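Local structure of regulator of G-protein signaling 16 (Mus musculus, 3C7L) at residues Glu94-Asn99 against Asp109-Lys114; Asp23-Ser28 against Asp122-Phe127; Leu48-Ala53 against Lys84-Asp89; Cys54-Lys59 against Ala67-His72. The protein binds activated G protein alpha subunits through its RGS domain and speeds their GTP hydrolysis, returning them to the GDP-bound form and cutting short receptor signals. All blocks are in the same frame, centred on the assembly; numbering follows the deposited sequence.

Interaction 1: Glu94-Asn99 against Asp109-Lys114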
# COMPACT_ATOMS: atom_id res chain seq x y z
N GLU A 94 7.58 11.62 -9.64
CA GLU A 94 7.38 12.52 -10.77
C GLU A 94 6.38 11.92 -11.75
O GLU A 94 5.52 12.61 -12.29
CB GLU A 94 8.73 12.77 -11.47
CG GLU A 94 8.69 13.75 -12.63
CD GLU A 94 8.07 15.07 -12.24
OE1 GLU A 94 8.44 15.62 -11.19
OE2 GLU A 94 7.21 15.56 -13.01
N LEU A 95 6.50 10.61 -11.96
CA LEU A 95 5.60 9.88 -12.85
C LEU A 95 4.16 9.98 -12.33
O LEU A 95 3.23 10.25 -13.08
CB LEU A 95 6.01 8.41 -12.93
CG LEU A 95 5.06 7.52 -13.73
CD1 LEU A 95 5.32 7.73 -15.20
CD2 LEU A 95 5.25 6.05 -13.38
N THR A 96 4.00 9.75 -11.03
CA THR A 96 2.68 9.80 -10.42
C THR A 96 2.07 11.19 -10.56
O THR A 96 0.89 11.33 -10.87
CB THR A 96 2.76 9.40 -8.93
OG1 THR A 96 3.37 8.10 -8.83
CG2 THR A 96 1.38 9.36 -8.31
N LYS A 97 2.87 12.23 -10.35
CA LYS A 97 2.39 13.60 -10.48
C LYS A 97 1.95 13.87 -11.92
O LYS A 97 0.92 14.48 -12.16
CB LYS A 97 3.49 14.59 -10.09
CG LYS A 97 3.09 16.05 -10.22
CD LYS A 97 4.28 16.98 -9.96
CE LYS A 97 3.87 18.44 -10.05
NZ LYS A 97 5.02 19.37 -9.80
N THR A 98 2.75 13.39 -12.87
CA THR A 98 2.46 13.56 -14.30
C THR A 98 1.15 12.86 -14.63
O THR A 98 0.33 13.38 -15.38
CB THR A 98 3.58 12.96 -15.17
OG1 THR A 98 4.79 13.71 -14.96
CG2 THR A 98 3.20 13.01 -16.65
N ASN A 99 0.96 11.66 -14.08
CA ASN A 99 -0.26 10.91 -14.32
C ASN A 99 -1.43 11.64 -13.69
O ASN A 99 -2.54 11.61 -14.20
CB ASN A 99 -0.15 9.51 -13.71
CG ASN A 99 0.90 8.66 -14.39
OD1 ASN A 99 1.34 8.96 -15.51
ND2 ASN A 99 1.30 7.57 -13.74
N ASP A 109 -0.37 3.08 -10.23
CA ASP A 109 0.17 1.75 -10.50
C ASP A 109 1.65 1.52 -10.18
O ASP A 109 1.99 0.58 -9.46
CB ASP A 109 -0.10 1.35 -11.95
CG ASP A 109 -1.50 0.85 -12.17
OD1 ASP A 109 -2.41 1.25 -11.41
OD2 ASP A 109 -1.70 0.05 -13.11
N VAL A 110 2.52 2.37 -10.70
CA VAL A 110 3.94 2.18 -10.45
C VAL A 110 4.27 2.36 -8.97
O VAL A 110 5.02 1.56 -8.40
CB VAL A 110 4.79 3.15 -11.31
CG1 VAL A 110 6.26 2.89 -11.08
CG2 VAL A 110 4.46 2.95 -12.78
N ALA A 111 3.70 3.38 -8.35
CA ALA A 111 3.93 3.63 -6.92
C ALA A 111 3.44 2.46 -6.08
O ALA A 111 4.14 2.02 -5.17
CB ALA A 111 3.23 4.91 -6.49
N GLN A 112 2.24 1.96 -6.37
CA GLN A 112 1.67 0.85 -5.61
C GLN A 112 2.53 -0.40 -5.75
O GLN A 112 2.75 -1.13 -4.78
CB GLN A 112 0.23 0.57 -6.08
CG GLN A 112 -0.40 -0.67 -5.43
CD GLN A 112 -1.89 -0.81 -5.75
OE1 GLN A 112 -2.37 -0.33 -6.78
NE2 GLN A 112 -2.62 -1.48 -4.86
N GLY A 113 3.04 -0.64 -6.96
CA GLY A 113 3.88 -1.80 -7.21
C GLY A 113 5.22 -1.72 -6.48
O GLY A 113 5.72 -2.72 -5.97
N LYS A 114 5.81 -0.53 -6.44
CA LYS A 114 7.08 -0.35 -5.75
C LYS A 114 6.85 -0.54 -4.25
O LYS A 114 7.64 -1.19 -3.57
CB LYS A 114 7.64 1.06 -5.99
CG LYS A 114 8.01 1.39 -7.42
CD LYS A 114 9.13 0.52 -7.94
CE LYS A 114 9.55 0.95 -9.34
NZ LYS A 114 10.66 0.10 -9.88
O HOH W 1 2.48 5.58 -9.83
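Leu95 and Val110 meet through methyl groups, CD2 of the leucine pressing on CG2 of the valine at 3.3 Å, tighter than ordinary carbon contact, and on its CB at 3.6 Å. The two side chains cross at about a right angle, and CD2 is the leucine branch that touches. Leu95 gains this reach because its CG stands anti to the backbone N (chi1 174°), which sends CD2 over to the neighbouring helix. Deeper in, Thr96 OG1 lies 4.0 Å from Ala111 CB; the small methyl lets the backbones come close. A water also joins them: it donates to Thr96 OG1 at 2.9 Å and accepts from Ala111 N at 2.9 Å. Thr96 OG1 bonds to Thr92 O one turn back, a bond favoured by its position beside the backbone N. Phe74 and Ile78 of helix 63-78 pack on Thr96, and Ile78 also reaches Ala111. The two helices in contact, 90-101 and 109-128, belong, with 45-57 and 63-78, to the antiparallel four-helix bundle of the RGS domain. Ala111 N sits in the first turn of its helix, where no preceding turn supplies an acceptor; the water therefore meets a polar need that the apolar packing could not.

Interaction 2: Asp23-Ser28 against Asp122-Phe127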
# COMPACT_ATOMS: atom_id res chain seq x y z
N ASP A 23 -1.34 -11.57 -1.64
CA ASP A 23 -2.67 -11.07 -1.97
C ASP A 23 -3.75 -11.66 -1.05
O ASP A 23 -4.73 -10.98 -0.73
CB ASP A 23 -2.99 -11.38 -3.43
CG ASP A 23 -2.08 -10.64 -4.39
OD1 ASP A 23 -2.25 -9.41 -4.53
OD2 ASP A 23 -1.18 -11.27 -4.98
N LEU A 24 -3.57 -12.90 -0.63
CA LEU A 24 -4.53 -13.53 0.27
C LEU A 24 -4.40 -12.91 1.66
O LEU A 24 -5.40 -12.70 2.35
CB LEU A 24 -4.32 -15.04 0.34
CG LEU A 24 -4.69 -15.83 -0.92
CD1 LEU A 24 -4.60 -17.33 -0.63
CD2 LEU A 24 -6.09 -15.46 -1.37
N LEU A 25 -3.18 -12.61 2.07
CA LEU A 25 -2.97 -11.98 3.37
C LEU A 25 -3.67 -10.62 3.40
O LEU A 25 -4.35 -10.28 4.36
CB LEU A 25 -1.47 -11.79 3.64
CG LEU A 25 -1.10 -10.99 4.90
CD1 LEU A 25 -1.59 -11.70 6.14
CD2 LEU A 25 0.42 -10.81 4.96
N LEU A 26 -3.50 -9.86 2.32
CA LEU A 26 -4.08 -8.52 2.19
C LEU A 26 -5.60 -8.48 2.08
O LEU A 26 -6.20 -7.40 2.14
CB LEU A 26 -3.45 -7.81 0.99
CG LEU A 26 -1.93 -7.63 1.13
CD1 LEU A 26 -1.34 -7.18 -0.18
CD2 LEU A 26 -1.64 -6.63 2.24
N ASN A 27 -6.23 -9.63 1.90
CA ASN A 27 -7.69 -9.71 1.79
C ASN A 27 -8.26 -10.31 3.07
O ASN A 27 -9.46 -10.57 3.17
CB ASN A 27 -8.08 -10.58 0.59
CG ASN A 27 -9.58 -10.63 0.36
OD1 ASN A 27 -10.09 -11.52 -0.33
ND2 ASN A 27 -10.30 -9.65 0.91
N SER A 28 -7.40 -10.55 4.05
CA SER A 28 -7.83 -11.13 5.31
C SER A 28 -7.96 -10.06 6.39
O SER A 28 -7.07 -9.23 6.56
CB SER A 28 -6.83 -12.20 5.76
OG SER A 28 -7.03 -12.58 7.11
N ASP A 122 10.46 -7.97 1.84
CA ASP A 122 11.18 -7.69 3.08
C ASP A 122 10.37 -7.89 4.37
O ASP A 122 10.58 -8.87 5.10
CB ASP A 122 11.73 -6.27 3.06
CG ASP A 122 12.35 -5.86 4.38
OD1 ASP A 122 13.08 -6.69 4.96
OD2 ASP A 122 12.11 -4.72 4.82
N SER A 123 9.45 -6.97 4.65
CA SER A 123 8.66 -7.05 5.87
C SER A 123 7.64 -8.18 5.89
O SER A 123 7.32 -8.70 6.95
CB SER A 123 7.96 -5.71 6.13
OG SER A 123 7.20 -5.27 5.02
N TYR A 124 7.14 -8.57 4.72
CA TYR A 124 6.16 -9.65 4.64
C TYR A 124 6.79 -10.97 5.09
O TYR A 124 6.25 -11.65 5.96
CB TYR A 124 5.60 -9.74 3.21
CG TYR A 124 4.86 -11.01 2.84
CD1 TYR A 124 3.80 -11.50 3.61
CD2 TYR A 124 5.20 -11.70 1.67
CE1 TYR A 124 3.08 -12.64 3.21
CE2 TYR A 124 4.49 -12.83 1.27
CZ TYR A 124 3.44 -13.30 2.04
OH TYR A 124 2.75 -14.40 1.61
N PRO A 125 7.94 -11.35 4.50
CA PRO A 125 8.57 -12.60 4.92
C PRO A 125 8.99 -12.58 6.39
O PRO A 125 8.94 -13.60 7.06
CB PRO A 125 9.77 -12.71 3.98
CG PRO A 125 9.25 -12.09 2.73
CD PRO A 125 8.55 -10.85 3.25
N ARG A 126 9.39 -11.42 6.90
CA ARG A 126 9.79 -11.35 8.30
C ARG A 126 8.56 -11.46 9.20
O ARG A 126 8.64 -12.00 10.32
CB ARG A 126 10.57 -10.05 8.59
CG ARG A 126 11.99 -10.09 8.02
CD ARG A 126 12.86 -8.91 8.41
NE ARG A 126 12.43 -7.64 7.82
CZ ARG A 126 11.67 -6.75 8.42
NH1 ARG A 126 11.23 -6.96 9.65
NH2 ARG A 126 11.35 -5.62 7.80
N PHE A 127 7.42 -10.98 8.72
CA PHE A 127 6.17 -11.07 9.47
C PHE A 127 5.80 -12.53 9.65
O PHE A 127 5.35 -12.94 10.72
CB PHE A 127 5.03 -10.36 8.72
CG PHE A 127 3.65 -10.73 9.24
CD1 PHE A 127 3.25 -10.36 10.52
CD2 PHE A 127 2.76 -11.44 8.44
CE1 PHE A 127 1.98 -10.71 11.01
CE2 PHE A 127 1.49 -11.79 8.91
CZ PHE A 127 1.10 -11.42 10.20
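The rings of Tyr124 and Phe127 receive the two branches of Leu25, each methyl arriving obliquely to its ring. Leu25 CD2 lies 3.7 Å from Tyr124 CE1, and Leu25 CD1 lies 4.1 Å from Phe127 CE2. Phe22 meets Tyr124 with the planes at about 40°, and Phe35 meets Phe127 at about 55°. This is part of the terminal subdomain core of the RGS fold, where helix 22-25 packs against the late part of helix 109-128. A forked leucine suits the place, since it can serve two aromatics set one turn apart on the same helix face. Both rings project with CG anti to the backbone N, which carries them off that face toward Leu25. Tyr124 ends in a hydroxyl that hydrogen-bonds to Trp18 O, so its polar tip is satisfied although buried; it is probably an EGFR phosphorylation site, unmodified here. A third flat group, the Arg126 guanidinium, has Ser123 CA 3.5 Å above one face and Asp122 at its edge. Arg126 grips Asp122 side-on, NE to OD1 at 3.1 Å and NH2 to OD2 at 3.2 Å, while NH2 also pairs with Glu42 OE1, and Asp122 OD1 is met from above the carboxylate plane, 47° out of it.

Interaction 3: Leu48-Ala53 against Lys84-Asp89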
# COMPACT_ATOMS: atom_id res chain seq x y z
N LEU A 48 1.41 -0.26 3.78
CA LEU A 48 0.18 -1.03 3.73
C LEU A 48 -1.05 -0.12 3.59
O LEU A 48 -1.98 -0.44 2.86
CB LEU A 48 0.05 -1.89 4.99
CG LEU A 48 -1.26 -2.67 5.16
CD1 LEU A 48 -1.47 -3.61 3.98
CD2 LEU A 48 -1.22 -3.45 6.46
N GLU A 49 -1.05 1.01 4.30
CA GLU A 49 -2.17 1.94 4.23
C GLU A 49 -2.31 2.50 2.83
O GLU A 49 -3.42 2.66 2.31
CB GLU A 49 -1.97 3.07 5.25
CG GLU A 49 -2.01 2.55 6.69
CD GLU A 49 -1.68 3.59 7.74
OE1 GLU A 49 -1.23 4.71 7.38
OE2 GLU A 49 -1.86 3.27 8.93
N PHE A 50 -1.18 2.79 2.20
CA PHE A 50 -1.18 3.32 0.84
C PHE A 50 -1.71 2.28 -0.14
O PHE A 50 -2.52 2.60 -1.01
CB PHE A 50 0.25 3.73 0.45
CG PHE A 50 0.40 4.05 -1.01
CD1 PHE A 50 -0.37 5.04 -1.61
CD2 PHE A 50 1.32 3.36 -1.79
CE1 PHE A 50 -0.22 5.34 -2.96
CE2 PHE A 50 1.47 3.65 -3.14
CZ PHE A 50 0.70 4.64 -3.73
N TRP A 51 -1.24 1.04 -0.01
CA TRP A 51 -1.68 -0.04 -0.90
C TRP A 51 -3.20 -0.19 -0.83
O TRP A 51 -3.88 -0.21 -1.85
CB TRP A 51 -1.00 -1.36 -0.53
CG TRP A 51 -1.20 -2.46 -1.53
CD1 TRP A 51 -0.40 -2.76 -2.60
CD2 TRP A 51 -2.28 -3.40 -1.58
NE1 TRP A 51 -0.91 -3.82 -3.30
CE2 TRP A 51 -2.07 -4.24 -2.70
CE3 TRP A 51 -3.42 -3.62 -0.78
CZ2 TRP A 51 -2.94 -5.28 -3.04
CZ3 TRP A 51 -4.29 -4.65 -1.12
CH2 TRP A 51 -4.05 -5.47 -2.24
N LEU A 52 -3.73 -0.27 0.39
CA LEU A 52 -5.17 -0.41 0.58
C LEU A 52 -5.94 0.80 0.04
O LEU A 52 -7.05 0.66 -0.46
CB LEU A 52 -5.49 -0.58 2.07
CG LEU A 52 -4.98 -1.85 2.77
CD1 LEU A 52 -5.09 -1.66 4.26
CD2 LEU A 52 -5.78 -3.06 2.32
N ALA A 53 -5.35 1.99 0.14
CA ALA A 53 -6.00 3.20 -0.35
C ALA A 53 -6.09 3.16 -1.87
O ALA A 53 -7.06 3.67 -2.45
CB ALA A 53 -5.22 4.43 0.10
N LYS A 84 2.42 10.76 5.38
CA LYS A 84 2.74 9.33 5.32
C LYS A 84 3.50 8.96 4.06
O LYS A 84 3.28 7.89 3.49
CB LYS A 84 1.44 8.52 5.39
CG LYS A 84 0.69 8.65 6.70
CD LYS A 84 -0.65 7.95 6.64
CE LYS A 84 -1.39 8.06 7.96
NZ LYS A 84 -2.75 7.48 7.88
N GLU A 85 4.41 9.83 3.65
CA GLU A 85 5.20 9.61 2.45
C GLU A 85 5.82 8.21 2.38
O GLU A 85 6.54 7.80 3.29
CB GLU A 85 6.31 10.66 2.34
CG GLU A 85 7.22 10.46 1.14
CD GLU A 85 8.23 11.57 0.97
OE1 GLU A 85 8.48 12.32 1.94
OE2 GLU A 85 8.79 11.70 -0.15
N VAL A 86 5.52 7.49 1.31
CA VAL A 86 6.08 6.15 1.14
C VAL A 86 7.46 6.25 0.50
O VAL A 86 7.73 7.19 -0.25
CB VAL A 86 5.16 5.26 0.26
CG1 VAL A 86 3.82 5.06 0.95
CG2 VAL A 86 4.97 5.90 -1.11
N ASN A 87 8.32 5.28 0.78
CA ASN A 87 9.68 5.28 0.24
C ASN A 87 9.76 4.92 -1.24
O ASN A 87 10.02 3.77 -1.61
CB ASN A 87 10.57 4.35 1.06
CG ASN A 87 12.01 4.34 0.57
OD1 ASN A 87 12.60 5.40 0.33
ND2 ASN A 87 12.58 3.16 0.43
N ILE A 88 9.55 5.93 -2.08
CA ILE A 88 9.58 5.79 -3.52
C ILE A 88 10.65 6.73 -4.07
O ILE A 88 10.92 7.77 -3.47
CB ILE A 88 8.20 6.18 -4.11
CG1 ILE A 88 7.17 5.10 -3.79
CG2 ILE A 88 8.31 6.44 -5.58
CD1 ILE A 88 7.58 3.72 -4.22
N ASP A 89 11.26 6.39 -5.21
CA ASP A 89 12.29 7.27 -5.77
C ASP A 89 11.64 8.47 -6.45
O ASP A 89 10.42 8.50 -6.64
CB ASP A 89 13.19 6.52 -6.77
CG ASP A 89 12.41 5.90 -7.93
OD1 ASP A 89 11.38 6.46 -8.34
OD2 ASP A 89 12.87 4.85 -8.44
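Glu49 and Lys84 form a salt bridge whose hydrogen bond, from Lys84 NZ to Glu49 OE1, is weak at 3.2 Å. Both chains are extended beyond CG and cross at about a right angle, and the methylenes CD and CE of the lysine pass close to the acceptor, with Lys84 CD 3.4 Å from Glu49 OE1. The carboxylate is shared: OE2 accepts from His36 NE2, on helix 29-40, which makes a long-chained acid apt here, able to serve a partner with each oxygen. Lys84 NZ has a second, long and weak ion pair with Glu76 OE2, and two acids about one ammonium would probably stabilise its charge. A methionine in its place would probably leave Glu49 OE1 without its positive mate, and the carboxylate freer to turn about its bond to His36. Beneath the charges, Val86 CG1 packs on Phe50, 3.8 Å from its CB and 4.1 Å from CG. Phe50 points from helix 45-57 into the four-helix bundle of the RGS domain, where Ile73, Ile78, Ala111 and Thr115 also touch it. Residues 84-89 are the latter part of the loop between helices 63-78 and 90-101; in other RGS proteins this connection forms part of the surface that meets G alpha, and probably does so here. Backbone bonds tie the loop to the helix before it, Lys84 to Glu76 and Val86 to Tyr77. Ile88 N bonds weakly to Val86 O across an inverse gamma turn centred on Asn87. At the loop's far end Asp89 is the N-cap of the next helix, its OD1 accepting from Thr92 N.

Interaction 4: Cys54-Lys59 against Ala67-His72; sequences CEEFKK and ASRAHH
Phe57 reaches across to Arg69 and Ala70 with its ring. CB heads neither at helix 63-78 nor away from it; with CG anti to the backbone N (chi1 171°), the ring swings over to that helix. Phe57 CD1 meets Arg69 CG at 3.4 Å, the methylene lying at the ring edge near its plane, and Arg69 CB follows at 4.0 Å. Phe57 CE1 touches Ala70 CB at 3.7 Å, and CZ at the tip lies 3.9 Å from the same methyl. Leu66 and Ile73 add to this packing, and the ring of Phe108 meets Phe57 edge-to-face. A small alanine suits a helix face that must admit a ring, while the aliphatic stem of Arg69 offers it carbon and bends at chi2 and chi3 beyond. Cutting Phe57 back to an alanine would probably open a gap beside Ala70 and deprive the Arg69 stem of part of its apolar support. The contact joins successive helices of the RGS bundle, 45-57 and 63-78. Glu56 OE1 stays 4.3 Å from Arg69 NE, too far for a salt bridge, so charge probably adds no more than a mild attraction, and apolar packing appears to do most of the holding.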
# COMPACT_ATOMS: atom_id res chain seq x y z
N CYS A 54 -5.10 2.56 -2.52
CA CYS A 54 -5.08 2.45 -3.97
C CYS A 54 -6.17 1.49 -4.43
O CYS A 54 -6.80 1.70 -5.47
CB CYS A 54 -3.73 1.93 -4.46
SG CYS A 54 -2.37 3.11 -4.32
N GLU A 55 -6.39 0.43 -3.65
CA GLU A 55 -7.40 -0.57 -3.96
C GLU A 55 -8.81 0.00 -3.93
O GLU A 55 -9.65 -0.34 -4.76
CB GLU A 55 -7.31 -1.74 -2.99
CG GLU A 55 -6.11 -2.63 -3.21
CD GLU A 55 -6.06 -3.21 -4.61
OE1 GLU A 55 -5.35 -2.66 -5.47
OE2 GLU A 55 -6.76 -4.22 -4.85
N GLU A 56 -9.09 0.87 -2.96
CA GLU A 56 -10.42 1.45 -2.89
C GLU A 56 -10.58 2.54 -3.96
O GLU A 56 -11.67 2.74 -4.49
CB GLU A 56 -10.69 2.02 -1.49
CG GLU A 56 -9.78 3.16 -1.07
CD GLU A 56 -10.22 3.81 0.23
OE1 GLU A 56 -11.43 4.07 0.38
OE2 GLU A 56 -9.35 4.08 1.10
N PHE A 57 -9.48 3.20 -4.30
CA PHE A 57 -9.50 4.26 -5.32
C PHE A 57 -9.96 3.75 -6.69
O PHE A 57 -10.73 4.43 -7.38
CB PHE A 57 -8.09 4.86 -5.46
CG PHE A 57 -7.95 5.81 -6.63
CD1 PHE A 57 -8.55 7.07 -6.61
CD2 PHE A 57 -7.21 5.45 -7.75
CE1 PHE A 57 -8.42 7.94 -7.68
CE2 PHE A 57 -7.07 6.32 -8.84
CZ PHE A 57 -7.67 7.57 -8.80
N LYS A 58 -9.50 2.58 -7.08
CA LYS A 58 -9.87 2.03 -8.38
C LYS A 58 -11.32 1.59 -8.51
O LYS A 58 -11.78 1.26 -9.61
CB LYS A 58 -8.93 0.90 -8.76
CG LYS A 58 -7.56 1.39 -9.19
CD LYS A 58 -6.78 0.32 -9.92
CE LYS A 58 -5.45 0.85 -10.44
NZ LYS A 58 -4.67 -0.21 -11.14
N LYS A 59 -12.05 1.59 -7.41
CA LYS A 59 -13.46 1.22 -7.42
C LYS A 59 -14.35 2.44 -7.69
O LYS A 59 -15.54 2.29 -7.96
CB LYS A 59 -13.85 0.58 -6.09
CG LYS A 59 -15.34 0.36 -5.93
CD LYS A 59 -15.69 -0.21 -4.57
CE LYS A 59 -17.19 -0.26 -4.39
NZ LYS A 59 -17.76 1.11 -4.42
N ALA A 67 -11.05 12.47 -8.95
CA ALA A 67 -10.17 13.63 -8.86
C ALA A 67 -9.84 13.96 -7.41
O ALA A 67 -8.67 14.12 -7.06
CB ALA A 67 -10.84 14.84 -9.52
N SER A 68 -10.87 14.06 -6.58
CA SER A 68 -10.71 14.37 -5.17
C SER A 68 -9.88 13.34 -4.42
O SER A 68 -8.91 13.68 -3.74
CB SER A 68 -12.09 14.51 -4.51
OG SER A 68 -11.96 14.72 -3.11
N ARG A 69 -10.25 12.07 -4.54
CA ARG A 69 -9.52 11.00 -3.87
C ARG A 69 -8.06 10.92 -4.34
O ARG A 69 -7.15 10.74 -3.53
CB ARG A 69 -10.23 9.66 -4.11
CG ARG A 69 -9.48 8.44 -3.59
CD ARG A 69 -9.45 8.35 -2.07
NE ARG A 69 -10.72 7.90 -1.52
CZ ARG A 69 -11.69 8.71 -1.13
NH1 ARG A 69 -11.53 10.03 -1.22
NH2 ARG A 69 -12.83 8.21 -0.66
N ALA A 70 -7.84 11.06 -5.64
CA ALA A 70 -6.49 11.00 -6.20
C ALA A 70 -5.59 12.06 -5.58
O ALA A 70 -4.42 11.81 -5.28
CB ALA A 70 -6.54 11.18 -7.71
N HIS A 71 -6.15 13.26 -5.39
CA HIS A 71 -5.41 14.37 -4.80
C HIS A 71 -5.09 14.12 -3.33
O HIS A 71 -4.02 14.48 -2.85
CB HIS A 71 -6.20 15.67 -4.95
CG HIS A 71 -6.13 16.25 -6.33
ND1 HIS A 71 -7.18 16.95 -6.90
CD2 HIS A 71 -5.14 16.24 -7.25
CE1 HIS A 71 -6.84 17.34 -8.11
NE2 HIS A 71 -5.61 16.92 -8.35
N HIS A 72 -6.03 13.51 -2.61
CA HIS A 72 -5.82 13.20 -1.20
C HIS A 72 -4.75 12.12 -1.06
O HIS A 72 -3.87 12.20 -0.21
CB HIS A 72 -7.11 12.73 -0.53
CG HIS A 72 -6.91 12.11 0.81
ND1 HIS A 72 -6.45 12.81 1.90
CD2 HIS A 72 -7.07 10.83 1.23
CE1 HIS A 72 -6.33 12.00 2.94
NE2 HIS A 72 -6.70 10.79 2.56

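From the N terminus, interaction 2 opens first at 23-28 and closes last at 122-127, so its loop encloses the other three. Interaction 3 opens at 48-53 and closes at 84-89; inside it interaction 4, which adjoins it on helix 45-57, closes the short connection to helix 63-78. Interaction 1 follows in series, closing the loop between helices 90-101 and 109-128. None of the loops cross. Interactions 1 and 2 share helix 109-128 but sit on opposite sides of the chain's centre, about 22 Å between centres. Asp109 and Lys58 link interactions 1 and 4 by a salt bridge, and Leu26 packing on Leu48 joins the terminal subdomain to the bundle.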